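Local coordinates for acetoin utilization protein (Exiguobacterium sibiricum, PDB 2Q04), which probably transfers an acetyl or other acyl group as a GNAT-family acetyltransferase, perhaps in acetoin utilization, with its substrate not established, at residues 25-31 / 52-57; 71-75 / 102-107; 20-24 / 115-119; 30-35 / 47-51. One frame throughout, in Å; residues are numbered along the deposited sequence.

Contact 1. Residues 25-31 / 52-57; sequences VTSQILA and LVEIAA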
loop_
_atom_site.group_PDB
_atom_site.type_symbol
_atom_site.label_atom_id
_atom_site.label_comp_id
_atom_site.label_asym_id
_atom_site.label_seq_id
_atom_site.Cartn_x
_atom_site.Cartn_y
_atom_site.Cartn_z
ATOM N N VAL A 25 -3.177 -6.453 11.699
ATOM C CA VAL A 25 -4.221 -6.451 12.730
ATOM C C VAL A 25 -5.401 -7.299 12.261
ATOM O O VAL A 25 -5.824 -7.198 11.114
ATOM C CB VAL A 25 -4.727 -4.995 13.005
ATOM C CG1 VAL A 25 -5.742 -4.982 14.122
ATOM C CG2 VAL A 25 -3.545 -4.064 13.328
ATOM N N THR A 26 -5.936 -8.120 13.151
ATOM C CA THR A 26 -7.054 -8.996 12.797
ATOM C C THR A 26 -8.313 -8.184 12.585
ATOM O O THR A 26 -8.433 -7.066 13.085
ATOM C CB THR A 26 -7.337 -10.028 13.886
ATOM O OG1 THR A 26 -7.746 -9.362 15.075
ATOM C CG2 THR A 26 -6.104 -10.871 14.165
ATOM N N SER A 27 -9.258 -8.764 11.844
ATOM C CA SER A 27 -10.547 -8.127 11.583
ATOM C C SER A 27 -11.276 -7.821 12.886
ATOM O O SER A 27 -11.799 -6.715 13.070
ATOM C CB SER A 27 -11.419 -9.043 10.720
ATOM O OG SER A 27 -10.784 -9.350 9.508
ATOM N N GLN A 28 -11.316 -8.812 13.783
ATOM C CA GLN A 28 -12.013 -8.675 15.058
ATOM C C GLN A 28 -11.543 -7.440 15.807
ATOM O O GLN A 28 -12.358 -6.664 16.302
ATOM C CB GLN A 28 -11.796 -9.923 15.925
ATOM N N ILE A 29 -10.219 -7.244 15.862
ATOM C CA ILE A 29 -9.643 -6.114 16.589
ATOM C C ILE A 29 -9.840 -4.787 15.825
ATOM O O ILE A 29 -10.137 -3.761 16.429
ATOM C CB ILE A 29 -8.112 -6.335 16.905
ATOM C CG1 ILE A 29 -7.933 -7.226 18.163
ATOM C CG2 ILE A 29 -7.419 -5.008 17.154
ATOM C CD1 ILE A 29 -8.061 -8.714 17.913
ATOM N N LEU A 30 -9.678 -4.822 14.500
ATOM C CA LEU A 30 -9.875 -3.609 13.658
ATOM C C LEU A 30 -11.260 -3.007 13.820
ATOM O O LEU A 30 -11.423 -1.790 13.751
ATOM C CB LEU A 30 -9.653 -3.925 12.183
ATOM C CG LEU A 30 -8.230 -3.805 11.657
ATOM C CD1 LEU A 30 -8.214 -4.074 10.157
ATOM C CD2 LEU A 30 -7.640 -2.418 11.966
ATOM N N ALA A 31 -12.265 -3.869 13.986
ATOM C CA ALA A 31 -13.656 -3.426 14.096
ATOM C C ALA A 31 -13.904 -2.610 15.361
ATOM O O ALA A 31 -14.846 -1.820 15.419
ATOM C CB ALA A 31 -14.589 -4.622 14.057
ATOM N N LEU A 52 -11.348 -1.871 5.416
ATOM C CA LEU A 52 -10.110 -2.335 6.066
ATOM C C LEU A 52 -10.362 -3.634 6.806
ATOM O O LEU A 52 -9.547 -4.560 6.754
ATOM C CB LEU A 52 -9.580 -1.274 7.047
ATOM C CG LEU A 52 -9.217 0.098 6.450
ATOM C CD1 LEU A 52 -8.788 1.062 7.560
ATOM C CD2 LEU A 52 -8.126 -0.023 5.378
ATOM N N VAL A 53 -11.494 -3.697 7.502
ATOM C CA VAL A 53 -11.881 -4.890 8.228
ATOM C C VAL A 53 -12.002 -6.077 7.270
ATOM O O VAL A 53 -11.497 -7.165 7.551
ATOM C CB VAL A 53 -13.233 -4.684 8.966
ATOM C CG1 VAL A 53 -13.755 -6.000 9.502
ATOM C CG2 VAL A 53 -13.078 -3.664 10.104
ATOM N N GLU A 54 -12.655 -5.850 6.130
ATOM C CA GLU A 54 -12.853 -6.894 5.130
ATOM C C GLU A 54 -11.548 -7.393 4.573
ATOM O O GLU A 54 -11.373 -8.580 4.380
ATOM C CB GLU A 54 -13.723 -6.384 4.000
ATOM C CG GLU A 54 -15.202 -6.382 4.325
ATOM C CD GLU A 54 -16.035 -5.787 3.225
ATOM O OE1 GLU A 54 -15.450 -5.234 2.262
ATOM O OE2 GLU A 54 -17.281 -5.868 3.318
ATOM N N ILE A 55 -10.643 -6.479 4.277
ATOM C CA ILE A 55 -9.333 -6.850 3.782
ATOM C C ILE A 55 -8.601 -7.727 4.805
ATOM O O ILE A 55 -8.047 -8.766 4.453
ATOM C CB ILE A 55 -8.476 -5.604 3.463
ATOM C CG1 ILE A 55 -9.006 -4.902 2.200
ATOM C CG2 ILE A 55 -7.013 -5.996 3.271
ATOM C CD1 ILE A 55 -8.374 -3.519 1.941
ATOM N N ALA A 56 -8.637 -7.314 6.078
ATOM C CA ALA A 56 -7.983 -8.063 7.158
ATOM C C ALA A 56 -8.506 -9.488 7.247
ATOM O O ALA A 56 -7.784 -10.392 7.658
ATOM C CB ALA A 56 -8.182 -7.362 8.463
ATOM N N ALA A 57 -9.769 -9.681 6.862
ATOM C CA ALA A 57 -10.413 -10.997 6.919
ATOM C C ALA A 57 -9.974 -11.932 5.779
ATOM O O ALA A 57 -10.270 -13.121 5.806
ATOM C CB ALA A 57 -11.929 -10.837 6.904
#
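Val25 brings the chain in from the sheet, with its backbone hydrogen-bonded to Ile63. Its O lies 3.6 Å from CB of Ala56. Thr26 is the N-cap of the short helix 27-30. Its OG1 accepts a weak hydrogen bond from Ile29 N at 3.3 Å. Ser27 sits closest to the partner helix, with its CA 4.8 Å from CA of Val53. Its OG donates to Val53 O at 3.0 Å, near the C-terminal end of helix 45-56. Such close approach of two helices is helped by small residues, here Ser27 and Ala56. In the GNAT fold two helices typically pack together on one face of the sheet; helices 27-30 and 45-56, which follow strand 19-23, are consistent with that. Leu30 points toward the partner helix. Its CD1 is 3.7 Å from Ala56 CB, and its CB is 4.0 Å from Val53 CG2. Leu30 also packs on Ile63 and Ile65 of strand 62-68. Ala31 CB touches Val53 CG2 at 4.3 Å.

Contact 2. Residues 71-75 / 102-107; sequences DIIGY and EVAARF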
loop_
_atom_site.group_PDB
_atom_site.type_symbol
_atom_site.label_atom_id
_atom_site.label_comp_id
_atom_site.label_asym_id
_atom_site.label_seq_id
_atom_site.Cartn_x
_atom_site.Cartn_y
_atom_site.Cartn_z
ATOM N N ASP A 71 -8.067 5.148 18.087
ATOM C CA ASP A 71 -8.169 5.932 16.858
ATOM C C ASP A 71 -7.074 5.586 15.825
ATOM O O ASP A 71 -5.886 5.785 16.073
ATOM C CB ASP A 71 -8.111 7.426 17.192
ATOM C CG ASP A 71 -9.274 7.876 18.057
ATOM O OD1 ASP A 71 -10.431 7.631 17.668
ATOM O OD2 ASP A 71 -9.032 8.489 19.118
ATOM N N ILE A 72 -7.501 5.107 14.653
ATOM C CA ILE A 72 -6.582 4.846 13.537
ATOM C C ILE A 72 -6.368 6.140 12.751
ATOM O O ILE A 72 -7.296 6.655 12.129
ATOM C CB ILE A 72 -7.146 3.782 12.566
ATOM C CG1 ILE A 72 -7.455 2.485 13.304
ATOM C CG2 ILE A 72 -6.156 3.522 11.453
ATOM C CD1 ILE A 72 -8.260 1.491 12.479
ATOM N N ILE A 73 -5.143 6.655 12.776
ATOM C CA ILE A 73 -4.825 7.921 12.088
ATOM C C ILE A 73 -4.015 7.671 10.817
ATOM O O ILE A 73 -3.582 8.602 10.151
ATOM C CB ILE A 73 -4.072 8.942 13.047
ATOM C CG1 ILE A 73 -2.720 8.383 13.527
ATOM C CG2 ILE A 73 -4.925 9.256 14.233
ATOM C CD1 ILE A 73 -1.574 8.605 12.560
ATOM N N GLY A 74 -3.858 6.407 10.469
ATOM C CA GLY A 74 -3.157 6.029 9.275
ATOM C C GLY A 74 -3.172 4.526 9.099
ATOM O O GLY A 74 -3.370 3.786 10.056
ATOM N N TYR A 75 -2.966 4.074 7.869
ATOM C CA TYR A 75 -2.956 2.655 7.578
ATOM C C TYR A 75 -2.258 2.363 6.264
ATOM O O TYR A 75 -2.037 3.257 5.446
ATOM C CB TYR A 75 -4.381 2.119 7.514
ATOM C CG TYR A 75 -5.210 2.730 6.398
ATOM C CD1 TYR A 75 -5.124 2.246 5.092
ATOM C CD2 TYR A 75 -6.087 3.791 6.652
ATOM C CE1 TYR A 75 -5.881 2.805 4.066
ATOM C CE2 TYR A 75 -6.848 4.356 5.634
ATOM C CZ TYR A 75 -6.741 3.858 4.341
ATOM O OH TYR A 75 -7.487 4.406 3.329
ATOM N N GLU A 102 -2.693 5.557 3.661
ATOM C CA GLU A 102 -3.270 6.855 3.939
ATOM C C GLU A 102 -2.970 7.291 5.371
ATOM O O GLU A 102 -2.895 6.477 6.266
ATOM C CB GLU A 102 -4.790 6.818 3.691
ATOM C CG GLU A 102 -5.429 8.192 3.567
ATOM C CD GLU A 102 -6.930 8.130 3.239
ATOM O OE1 GLU A 102 -7.460 7.004 3.010
ATOM O OE2 GLU A 102 -7.573 9.214 3.207
ATOM N N VAL A 103 -2.767 8.589 5.552
ATOM C CA VAL A 103 -2.421 9.154 6.849
ATOM C C VAL A 103 -3.113 10.502 7.012
ATOM O O VAL A 103 -3.017 11.358 6.135
ATOM C CB VAL A 103 -0.893 9.372 6.967
ATOM C CG1 VAL A 103 -0.548 10.065 8.290
ATOM C CG2 VAL A 103 -0.146 8.039 6.827
ATOM N N ALA A 104 -3.803 10.692 8.141
ATOM C CA ALA A 104 -4.506 11.954 8.407
ATOM C C ALA A 104 -3.588 13.152 8.154
ATOM O O ALA A 104 -2.412 13.126 8.504
ATOM C CB ALA A 104 -5.029 11.980 9.836
ATOM N N ALA A 105 -4.154 14.205 7.567
ATOM C CA ALA A 105 -3.385 15.393 7.149
ATOM C C ALA A 105 -2.551 16.028 8.283
ATOM O O ALA A 105 -1.403 16.425 8.067
ATOM C CB ALA A 105 -4.327 16.433 6.547
ATOM N N ARG A 106 -3.129 16.117 9.479
ATOM C CA ARG A 106 -2.441 16.756 10.613
ATOM C C ARG A 106 -1.200 15.967 11.069
ATOM O O ARG A 106 -0.355 16.497 11.797
ATOM C CB ARG A 106 -3.404 16.958 11.794
ATOM C CG ARG A 106 -3.798 15.682 12.521
ATOM C CD ARG A 106 -4.655 16.001 13.759
ATOM N NE ARG A 106 -4.910 14.814 14.584
ATOM C CZ ARG A 106 -5.816 13.876 14.300
ATOM N NH1 ARG A 106 -6.548 13.961 13.186
ATOM N NH2 ARG A 106 -5.972 12.833 15.118
ATOM N N PHE A 107 -1.105 14.701 10.640
ATOM C CA PHE A 107 0.055 13.846 10.966
ATOM C C PHE A 107 1.100 13.808 9.834
ATOM O O PHE A 107 2.105 13.092 9.926
ATOM C CB PHE A 107 -0.409 12.422 11.289
ATOM C CG PHE A 107 -0.911 12.259 12.679
ATOM C CD1 PHE A 107 -0.027 12.034 13.728
ATOM C CD2 PHE A 107 -2.260 12.350 12.958
ATOM C CE1 PHE A 107 -0.489 11.891 15.025
ATOM C CE2 PHE A 107 -2.725 12.208 14.257
ATOM C CZ PHE A 107 -1.838 11.982 15.288
#
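This is an antiparallel strand pairing in the central sheet, joining the start of strand 71-79 to the end of strand 95-103. Tyr75 and Glu102 form a hydrogen-bonded pair: Tyr75 N donates to Glu102 O at 2.9 Å, and Glu102 N donates to Tyr75 O at 3.0 Å. Gly74 and Val103 are the next, non-hydrogen-bonded pair, with their CA atoms only 4.0 Å apart. An ideal CB on Gly74 would lie 3.3 Å from Glu102 O and 3.3 Å from Val103 CG2, so the lack of a side chain suits this close approach. Ala104 N then donates to Ile73 O at 2.9 Å. On the other edge of strand 71-79, Ile73 and Gly74 both face Ala66 and make a classic beta bulge. The antiparallel strands belong to the GNAT sheet, and helix 112-121 follows strand 95-103 as in that fold. Its Ile112 touches Ile73, Val103 and Phe107. Beyond the strand end the chain makes a 3-10 turn, which brings the Phe107 ring against Ile73. Ile73 CD1 lies over the ring face, 3.8 Å from the Phe107 centroid, a CH-pi contact. On the Tyr75 and Glu102 face, Tyr75 OH donates a weak hydrogen bond to Glu102 OE1 at 2.6 Å. Glu102 OE2 accepts from Ala41 N.

Contact 3. Residues 20-24 / 115-119; sequences EIEGP and KLLEV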
loop_
_atom_site.group_PDB
_atom_site.type_symbol
_atom_site.label_atom_id
_atom_site.label_comp_id
_atom_site.label_asym_id
_atom_site.label_seq_id
_atom_site.Cartn_x
_atom_site.Cartn_y
_atom_site.Cartn_z
ATOM N N GLU A 20 1.300 4.297 17.741
ATOM C CA GLU A 20 1.596 2.879 17.681
ATOM C C GLU A 20 1.434 2.376 16.264
ATOM O O GLU A 20 0.350 2.499 15.651
ATOM C CB GLU A 20 0.699 2.091 18.635
ATOM C CG GLU A 20 0.643 2.666 20.047
ATOM C CD GLU A 20 2.021 3.015 20.604
ATOM O OE1 GLU A 20 2.961 2.208 20.433
ATOM O OE2 GLU A 20 2.159 4.097 21.215
ATOM N N ILE A 21 2.522 1.851 15.722
ATOM C CA ILE A 21 2.540 1.338 14.370
ATOM C C ILE A 21 2.677 -0.163 14.423
ATOM O O ILE A 21 3.711 -0.685 14.825
ATOM C CB ILE A 21 3.678 1.957 13.576
ATOM C CG1 ILE A 21 3.454 3.474 13.489
ATOM C CG2 ILE A 21 3.751 1.342 12.167
ATOM C CD1 ILE A 21 4.506 4.189 12.814
ATOM N N GLU A 22 1.617 -0.863 14.028
ATOM C CA GLU A 22 1.537 -2.278 14.263
ATOM C C GLU A 22 0.646 -3.000 13.259
ATOM O O GLU A 22 -0.301 -2.427 12.716
ATOM C CB GLU A 22 1.002 -2.517 15.669
ATOM C CG GLU A 22 -0.430 -1.981 15.874
ATOM C CD GLU A 22 -0.873 -2.010 17.307
ATOM O OE1 GLU A 22 -0.043 -1.748 18.201
ATOM O OE2 GLU A 22 -2.070 -2.249 17.545
ATOM N N GLY A 23 0.919 -4.292 13.084
ATOM C CA GLY A 23 0.105 -5.153 12.249
ATOM C C GLY A 23 0.912 -6.340 11.757
ATOM O O GLY A 23 2.114 -6.432 12.044
ATOM N N PRO A 24 0.269 -7.248 10.969
ATOM C CA PRO A 24 -1.142 -7.142 10.550
ATOM C C PRO A 24 -2.143 -7.295 11.713
ATOM O O PRO A 24 -1.961 -8.148 12.600
ATOM C CB PRO A 24 -1.304 -8.299 9.533
ATOM C CG PRO A 24 0.089 -8.756 9.219
ATOM C CD PRO A 24 0.920 -8.444 10.402
ATOM N N LYS A 115 7.360 4.502 8.396
ATOM C CA LYS A 115 7.287 3.478 9.452
ATOM C C LYS A 115 6.209 2.475 9.189
ATOM O O LYS A 115 6.345 1.311 9.520
ATOM C CB LYS A 115 7.053 4.119 10.813
ATOM C CG LYS A 115 8.305 4.425 11.564
ATOM C CD LYS A 115 8.915 3.166 12.180
ATOM C CE LYS A 115 10.120 3.505 13.036
ATOM N NZ LYS A 115 10.620 2.331 13.782
ATOM N N LEU A 116 5.089 2.948 8.703
ATOM C CA LEU A 116 4.009 2.078 8.317
ATOM C C LEU A 116 4.558 0.998 7.377
ATOM O O LEU A 116 4.266 -0.189 7.542
ATOM C CB LEU A 116 2.927 2.891 7.608
ATOM C CG LEU A 116 1.474 2.742 8.043
ATOM C CD1 LEU A 116 1.334 2.573 9.489
ATOM C CD2 LEU A 116 0.694 3.971 7.580
ATOM N N LEU A 117 5.405 1.412 6.426
ATOM C CA LEU A 117 6.005 0.479 5.468
ATOM C C LEU A 117 7.076 -0.395 6.126
ATOM O O LEU A 117 7.191 -1.579 5.809
ATOM C CB LEU A 117 6.611 1.234 4.272
ATOM C CG LEU A 117 5.627 1.930 3.298
ATOM C CD1 LEU A 117 6.397 2.792 2.294
ATOM C CD2 LEU A 117 4.752 0.922 2.577
ATOM N N GLU A 118 7.863 0.195 7.035
ATOM C CA GLU A 118 8.905 -0.559 7.763
ATOM C C GLU A 118 8.306 -1.741 8.520
ATOM O O GLU A 118 8.774 -2.865 8.400
ATOM C CB GLU A 118 9.644 0.346 8.758
ATOM C CG GLU A 118 10.722 1.228 8.147
ATOM C CD GLU A 118 11.461 2.071 9.204
ATOM O OE1 GLU A 118 11.656 1.575 10.348
ATOM O OE2 GLU A 118 11.852 3.219 8.885
ATOM N N VAL A 119 7.291 -1.462 9.328
ATOM C CA VAL A 119 6.650 -2.483 10.142
ATOM C C VAL A 119 5.978 -3.544 9.264
ATOM O O VAL A 119 5.907 -4.719 9.635
ATOM C CB VAL A 119 5.602 -1.852 11.100
ATOM C CG1 VAL A 119 4.825 -2.937 11.851
ATOM C CG2 VAL A 119 6.284 -0.914 12.076
HETATM O O HOH W 1 4.416 -6.884 10.181
#
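Ile21 points from its strand into the helix and covers three of its residues. Its CD1 is 3.2 Å from Lys115 CB. Its CG2 lies 3.8 Å from Leu116 CD1 and 3.4 Å from Val119 CG2. Lys115, Leu116 and Val119 are spaced i, i+1 and i+4, so they line one side of the helix. Lys115 contributes the base of its side chain, while its amino end leads away and makes a long salt bridge to Glu118, with NZ and OE1 3.7 Å apart. Val119 also reaches past Ile21: its CG1 is 4.1 Å from Glu22 CA and 4.3 Å from Gly23 N. The axes of strand 20-23 and helix 115-119 approach to 8.0 Å and their directions differ by 35°. This is alpha/beta packing on a sheet: helix 112-121 follows strand 95-103, consistent with the helix after the acetyl-CoA-binding loop of GNAT enzymes. A water lies within hydrogen-bonding distance of Gly23 O (3.0 Å) and Val119 O (2.7 Å), though other acceptors compete for its protons. Gly23 has a positive phi of 156°, an angle that suits glycine, and a cis peptide bond leads into Pro24. Glu22 points away from the helix, and its OE1 pairs with Arg67 of strand 62-68. Strand 19-23 runs between strands 8-12 and 62-68. Helix 112-121 lies across all three, with Lys115 on Leu12, Val119 on Asn8 and Leu116 on Ala66.

Contact 4. Residues 30-35 / 47-51; sequences LATYKL and EQHEA
Residues 47-51 are helical throughout, and Ala51 N donates to Glu47 O at 3.1 Å. Gln48 is brushed by Leu35, whose CD1 is 3.8 Å from Gln48 CB. The side-chain end of Gln48 leads away, and its NE2 makes a weak hydrogen bond to Tyr75 OH. His49 points toward residues 30-35, with its CA 6.1 Å from CA of Leu35. Its chi1 is t (-175°) and chi2 is -123°. His49 NE2 donates to Leu30 O at 2.8 Å, and His49 CE1 is 3.6 Å from Ala31 O. Leu35 CD1 lies 3.2 Å from His49 N; Leu35 chi1 is -92°, between wells, and chi2 is t. Leu30 to Tyr33 form a type I beta turn (phi/psi -66/-24 at Ala31, -83/-19 at Thr32), with Tyr33 N donating to Leu30 O at 3.2 Å. The histidine joins helix 45-56 to this turn, which leads from helix 27-30 into strand 34-35, within the GNAT-family region. Leu30 O thus accepts two bonds, so NE2 of His49 must carry a proton.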
loop_
_atom_site.group_PDB
_atom_site.type_symbol
_atom_site.label_atom_id
_atom_site.label_comp_id
_atom_site.label_asym_id
_atom_site.label_seq_id
_atom_site.Cartn_x
_atom_site.Cartn_y
_atom_site.Cartn_z
ATOM N N LEU A 30 -9.678 -4.822 14.500
ATOM C CA LEU A 30 -9.875 -3.609 13.658
ATOM C C LEU A 30 -11.260 -3.007 13.820
ATOM O O LEU A 30 -11.423 -1.790 13.751
ATOM C CB LEU A 30 -9.653 -3.925 12.183
ATOM C CG LEU A 30 -8.230 -3.805 11.657
ATOM C CD1 LEU A 30 -8.214 -4.074 10.157
ATOM C CD2 LEU A 30 -7.640 -2.418 11.966
ATOM N N ALA A 31 -12.265 -3.869 13.986
ATOM C CA ALA A 31 -13.656 -3.426 14.096
ATOM C C ALA A 31 -13.904 -2.610 15.361
ATOM O O ALA A 31 -14.846 -1.820 15.419
ATOM C CB ALA A 31 -14.589 -4.622 14.057
ATOM N N THR A 32 -13.062 -2.811 16.377
ATOM C CA THR A 32 -13.214 -2.106 17.663
ATOM C C THR A 32 -12.591 -0.694 17.628
ATOM O O THR A 32 -12.911 0.153 18.464
ATOM C CB THR A 32 -12.578 -2.901 18.816
ATOM O OG1 THR A 32 -11.167 -3.015 18.604
ATOM C CG2 THR A 32 -13.196 -4.296 18.917
ATOM N N TYR A 33 -11.696 -0.455 16.667
ATOM C CA TYR A 33 -11.074 0.857 16.523
ATOM C C TYR A 33 -11.996 1.811 15.763
ATOM O O TYR A 33 -13.092 1.435 15.350
ATOM C CB TYR A 33 -9.723 0.744 15.799
ATOM C CG TYR A 33 -8.699 -0.132 16.501
ATOM C CD1 TYR A 33 -8.490 -0.036 17.871
ATOM C CD2 TYR A 33 -7.894 -0.998 15.777
ATOM C CE1 TYR A 33 -7.545 -0.832 18.512
ATOM C CE2 TYR A 33 -6.932 -1.782 16.402
ATOM C CZ TYR A 33 -6.762 -1.696 17.768
ATOM O OH TYR A 33 -5.813 -2.475 18.387
ATOM N N LYS A 34 -11.548 3.053 15.605
ATOM C CA LYS A 34 -12.319 4.075 14.912
ATOM C C LYS A 34 -11.429 4.839 13.934
ATOM O O LYS A 34 -10.473 5.483 14.336
ATOM C CB LYS A 34 -12.920 5.052 15.929
ATOM C CG LYS A 34 -13.752 6.172 15.306
ATOM C CD LYS A 34 -14.470 6.996 16.371
ATOM C CE LYS A 34 -15.427 8.010 15.745
ATOM N NZ LYS A 34 -16.239 8.735 16.772
ATOM N N LEU A 35 -11.746 4.763 12.648
ATOM C CA LEU A 35 -10.996 5.513 11.643
ATOM C C LEU A 35 -11.101 7.014 11.894
ATOM O O LEU A 35 -12.202 7.550 12.092
ATOM C CB LEU A 35 -11.504 5.203 10.229
ATOM C CG LEU A 35 -10.822 4.066 9.466
ATOM C CD1 LEU A 35 -11.333 4.032 8.028
ATOM C CD2 LEU A 35 -9.312 4.215 9.482
ATOM N N GLU A 47 -17.371 3.825 5.626
ATOM C CA GLU A 47 -17.270 2.870 4.524
ATOM C C GLU A 47 -15.843 2.334 4.381
ATOM O O GLU A 47 -15.646 1.162 4.082
ATOM C CB GLU A 47 -17.716 3.521 3.193
ATOM C CG GLU A 47 -19.237 3.785 3.079
ATOM C CD GLU A 47 -19.724 4.919 3.993
ATOM O OE1 GLU A 47 -18.876 5.683 4.504
ATOM O OE2 GLU A 47 -20.959 5.039 4.195
ATOM N N GLN A 48 -14.855 3.211 4.581
ATOM C CA GLN A 48 -13.438 2.829 4.446
ATOM C C GLN A 48 -12.998 1.908 5.591
ATOM O O GLN A 48 -12.130 1.061 5.408
ATOM C CB GLN A 48 -12.536 4.085 4.405
ATOM C CG GLN A 48 -11.042 3.799 4.017
ATOM C CD GLN A 48 -10.877 3.306 2.562
ATOM O OE1 GLN A 48 -11.820 3.332 1.773
ATOM N NE2 GLN A 48 -9.669 2.863 2.220
ATOM N N HIS A 49 -13.590 2.101 6.775
ATOM C CA HIS A 49 -13.305 1.245 7.942
ATOM C C HIS A 49 -13.773 -0.180 7.654
ATOM O O HIS A 49 -13.028 -1.145 7.847
ATOM C CB HIS A 49 -14.021 1.803 9.195
ATOM C CG HIS A 49 -13.700 1.065 10.463
ATOM N ND1 HIS A 49 -14.673 0.493 11.258
ATOM C CD2 HIS A 49 -12.519 0.825 11.082
ATOM C CE1 HIS A 49 -14.103 -0.068 12.312
ATOM N NE2 HIS A 49 -12.797 0.117 12.227
ATOM N N GLU A 50 -15.001 -0.294 7.161
ATOM C CA GLU A 50 -15.568 -1.576 6.754
ATOM C C GLU A 50 -14.701 -2.251 5.670
ATOM O O GLU A 50 -14.617 -3.471 5.608
ATOM C CB GLU A 50 -16.996 -1.360 6.241
ATOM C CG GLU A 50 -17.643 -2.564 5.603
ATOM C CD GLU A 50 -19.091 -2.285 5.189
ATOM O OE1 GLU A 50 -19.964 -2.214 6.090
ATOM O OE2 GLU A 50 -19.350 -2.128 3.965
ATOM N N ALA A 51 -14.060 -1.440 4.833
ATOM C CA ALA A 51 -13.170 -1.952 3.792
ATOM C C ALA A 51 -11.871 -2.520 4.379
ATOM O O ALA A 51 -11.335 -3.498 3.875
ATOM C CB ALA A 51 -12.850 -0.853 2.780
#

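Along the chain, contact 3 closes the longest loop, and contacts 1, 2 and 4 lie inside it. Contact 4 is nested within contact 1, and contact 2 follows both. Contacts 1 and 4 are 8 Å apart between centres and share Leu30, Ala31 and helix 45-56. Contact 2 lies in the sheet they cover: Leu52 packs on Tyr75, Leu30 and Leu35 on Ile72. Its centre is 17 Å from that of contact 1 and 13 Å from those of contacts 3 and 4. In contact 3, Leu116 reaches Tyr75 and Val103. Helices 27-30 and 45-56 thus cover one face of the sheet, and helix 112-121 covers the opposite face, a layered arrangement consistent with a GNAT fold.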